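Local coordinates for protein alpha-L-rhamnosidase (Streptomyces avermitilis, PDB 3W5N) that hydrolyses terminal non-reducing alpha-L-rhamnose residues, releasing rhamnose from citrus flavonoids such as naringin, rutin and hesperidin and from gum arabic, at residues V480-E485 with R590-S595. Sequence-based numbering, arbitrary orientation.
Sequences VRIAKE and RVMHTS. With RAM (alpha-L-rhamnopyranose), chain E.
R481 and H593 form a hydrogen-bonded antiparallel pair, R481 N to H593 O at 3.0 Å and the return bond from H593 N to R481 O longer at 3.3 Å. Further along, A483 and K484 together face V591: A483 N donates to V591 O (2.8 Å) and V591 N to K484 O (2.8 Å). With A483 phi/psi at -106°/-21°, this is a beta bulge with classic-type torsions in strand 480-493, beside strand 587-594 in the concanavalin-like domain's sheet. Packing is tight on the face of V480, I482 and M592: I482 CG1 lies 3.8 Å from M592 CG, and M592 CE sits over one guanidinium face of R590, whose NH2 bonds P563 O. With CG beside its own backbone N (chi1 -62°), R481 extends past S595, whose OG, hydrogen-bonded to P479 O, merely lies over one guanidinium face, 3.5 Å from NH1; NE salt-bridges D341. Replacing R481 by an alanine would remove the cation paired with D341 and is likely to uncover S595. A483 is solvent-exposed, although its CB touches H593 NE2 (3.3 Å); only K484's side chain is loosely engaged, bending away so that NZ reaches O3 of a bound rhamnose (2.9 Å), also held by R621. Backbone bonds and apolar contacts thus join the strands, while the lysine ammonium serves a sugar hydroxyl away from the catalytic site.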
loop_
_atom_site.group_PDB
_atom_site.type_symbol
_atom_site.label_atom_id
_atom_site.label_comp_id
_atom_site.label_asym_id
_atom_site.label_seq_id
_atom_site.Cartn_x
_atom_site.Cartn_y
_atom_site.Cartn_z
ATOM N N VAL A 480 6.899 5.081 4.003
ATOM C CA VAL A 480 6.006 5.998 3.300
ATOM C C VAL A 480 6.403 7.449 3.607
ATOM O O VAL A 480 6.565 7.799 4.763
ATOM C CB VAL A 480 4.539 5.729 3.704
ATOM C CG1 VAL A 480 3.614 6.744 3.031
ATOM C CG2 VAL A 480 4.147 4.318 3.251
ATOM N N ARG A 481 6.589 8.278 2.559
ATOM C CA ARG A 481 6.880 9.697 2.759
ATOM C C ARG A 481 6.135 10.512 1.717
ATOM O O ARG A 481 5.734 9.992 0.685
ATOM C CB ARG A 481 8.401 9.988 2.643
ATOM C CG ARG A 481 9.229 9.259 3.688
ATOM C CD ARG A 481 10.723 9.471 3.516
ATOM N NE ARG A 481 11.387 8.797 4.634
ATOM C CZ ARG A 481 12.580 8.224 4.586
ATOM N NH1 ARG A 481 13.294 8.236 3.475
ATOM N NH2 ARG A 481 13.047 7.629 5.680
ATOM N N ILE A 482 5.902 11.785 2.016
ATOM C CA ILE A 482 5.320 12.691 1.015
ATOM C C ILE A 482 6.342 12.925 -0.080
ATOM O O ILE A 482 7.488 13.322 0.196
ATOM C CB ILE A 482 4.874 14.019 1.649
ATOM C CG1 ILE A 482 3.808 13.737 2.717
ATOM C CG2 ILE A 482 4.344 14.969 0.567
ATOM C CD1 ILE A 482 3.552 14.902 3.645
ATOM N N ALA A 483 5.936 12.657 -1.323
ATOM C CA ALA A 483 6.845 12.739 -2.459
ATOM C C ALA A 483 6.592 13.969 -3.309
ATOM O O ALA A 483 7.474 14.382 -4.053
ATOM C CB ALA A 483 6.700 11.496 -3.330
ATOM N N LYS A 484 5.389 14.536 -3.214
ATOM C CA LYS A 484 4.971 15.630 -4.105
ATOM C C LYS A 484 3.701 16.246 -3.540
ATOM O O LYS A 484 2.925 15.564 -2.856
ATOM C CB LYS A 484 4.700 15.072 -5.518
ATOM C CG LYS A 484 4.542 16.114 -6.617
ATOM C CD LYS A 484 3.923 15.534 -7.885
ATOM C CE LYS A 484 4.845 14.532 -8.563
ATOM N NZ LYS A 484 6.038 15.263 -9.075
ATOM N N GLU A 485 3.519 17.539 -3.806
ATOM C CA GLU A 485 2.259 18.232 -3.521
ATOM C C GLU A 485 1.524 18.542 -4.825
ATOM O O GLU A 485 2.161 18.889 -5.826
ATOM C CB GLU A 485 2.520 19.511 -2.721
ATOM C CG GLU A 485 3.153 19.247 -1.364
ATOM C CD GLU A 485 3.139 20.452 -0.441
ATOM O OE1 GLU A 485 2.847 21.592 -0.889
ATOM O OE2 GLU A 485 3.435 20.260 0.753
ATOM N N ARG A 590 -1.270 15.953 -0.802
ATOM C CA ARG A 590 0.074 15.525 -0.401
ATOM C C ARG A 590 0.198 14.048 -0.792
ATOM O O ARG A 590 -0.414 13.171 -0.179
ATOM C CB ARG A 590 0.295 15.736 1.108
ATOM C CG ARG A 590 0.158 17.202 1.545
ATOM C CD ARG A 590 0.387 17.353 3.038
ATOM N NE ARG A 590 -0.560 16.520 3.749
ATOM C CZ ARG A 590 -0.351 15.948 4.939
ATOM N NH1 ARG A 590 0.776 16.134 5.612
ATOM N NH2 ARG A 590 -1.309 15.197 5.464
ATOM N N VAL A 591 0.976 13.789 -1.839
ATOM C CA VAL A 591 1.104 12.460 -2.432
ATOM C C VAL A 591 2.091 11.642 -1.580
ATOM O O VAL A 591 3.228 12.053 -1.395
ATOM C CB VAL A 591 1.651 12.530 -3.865
ATOM C CG1 VAL A 591 1.842 11.125 -4.436
ATOM C CG2 VAL A 591 0.713 13.340 -4.771
ATOM N N MET A 592 1.634 10.494 -1.098
ATOM C CA MET A 592 2.415 9.652 -0.194
ATOM C C MET A 592 2.574 8.266 -0.746
ATOM O O MET A 592 1.587 7.659 -1.168
ATOM C CB MET A 592 1.688 9.511 1.148
ATOM C CG MET A 592 1.534 10.816 1.895
ATOM S SD MET A 592 0.588 10.584 3.421
ATOM C CE MET A 592 0.472 12.291 3.958
ATOM N N HIS A 593 3.804 7.739 -0.670
ATOM C CA HIS A 593 4.088 6.349 -1.054
ATOM C C HIS A 593 5.461 5.917 -0.534
ATOM O O HIS A 593 6.178 6.715 0.049
ATOM C CB HIS A 593 3.978 6.133 -2.586
ATOM C CG HIS A 593 4.769 7.107 -3.403
ATOM N ND1 HIS A 593 6.144 7.050 -3.511
ATOM C CD2 HIS A 593 4.373 8.158 -4.170
ATOM C CE1 HIS A 593 6.562 8.040 -4.290
ATOM N NE2 HIS A 593 5.506 8.716 -4.709
ATOM N N THR A 594 5.813 4.649 -0.738
ATOM C CA THR A 594 7.166 4.185 -0.371
ATOM C C THR A 594 8.274 5.112 -0.905
ATOM O O THR A 594 8.213 5.577 -2.042
ATOM C CB THR A 594 7.387 2.715 -0.800
ATOM O OG1 THR A 594 8.618 2.228 -0.235
ATOM C CG2 THR A 594 7.401 2.592 -2.326
ATOM N N SER A 595 9.284 5.386 -0.070
ATOM C CA SER A 595 10.369 6.282 -0.457
ATOM C C SER A 595 11.333 5.496 -1.320
ATOM O O SER A 595 12.320 4.954 -0.831
ATOM C CB SER A 595 11.060 6.897 0.771
ATOM O OG SER A 595 11.214 5.922 1.821
HETATM C C1 RAM E . 7.742 10.822 -11.337
HETATM C C2 RAM E . 8.047 12.090 -10.543
HETATM C C3 RAM E . 8.055 13.293 -11.476
HETATM C C4 RAM E . 6.716 13.374 -12.233
HETATM C C5 RAM E . 6.424 12.061 -12.972
HETATM C C6 RAM E . 5.041 12.011 -13.625
HETATM O O1 RAM E . 8.835 10.560 -12.223
HETATM O O2 RAM E . 7.030 12.282 -9.548
HETATM O O3 RAM E . 8.279 14.450 -10.660
HETATM O O4 RAM E . 6.733 14.464 -13.160
HETATM O O5 RAM E . 6.512 10.951 -12.062
#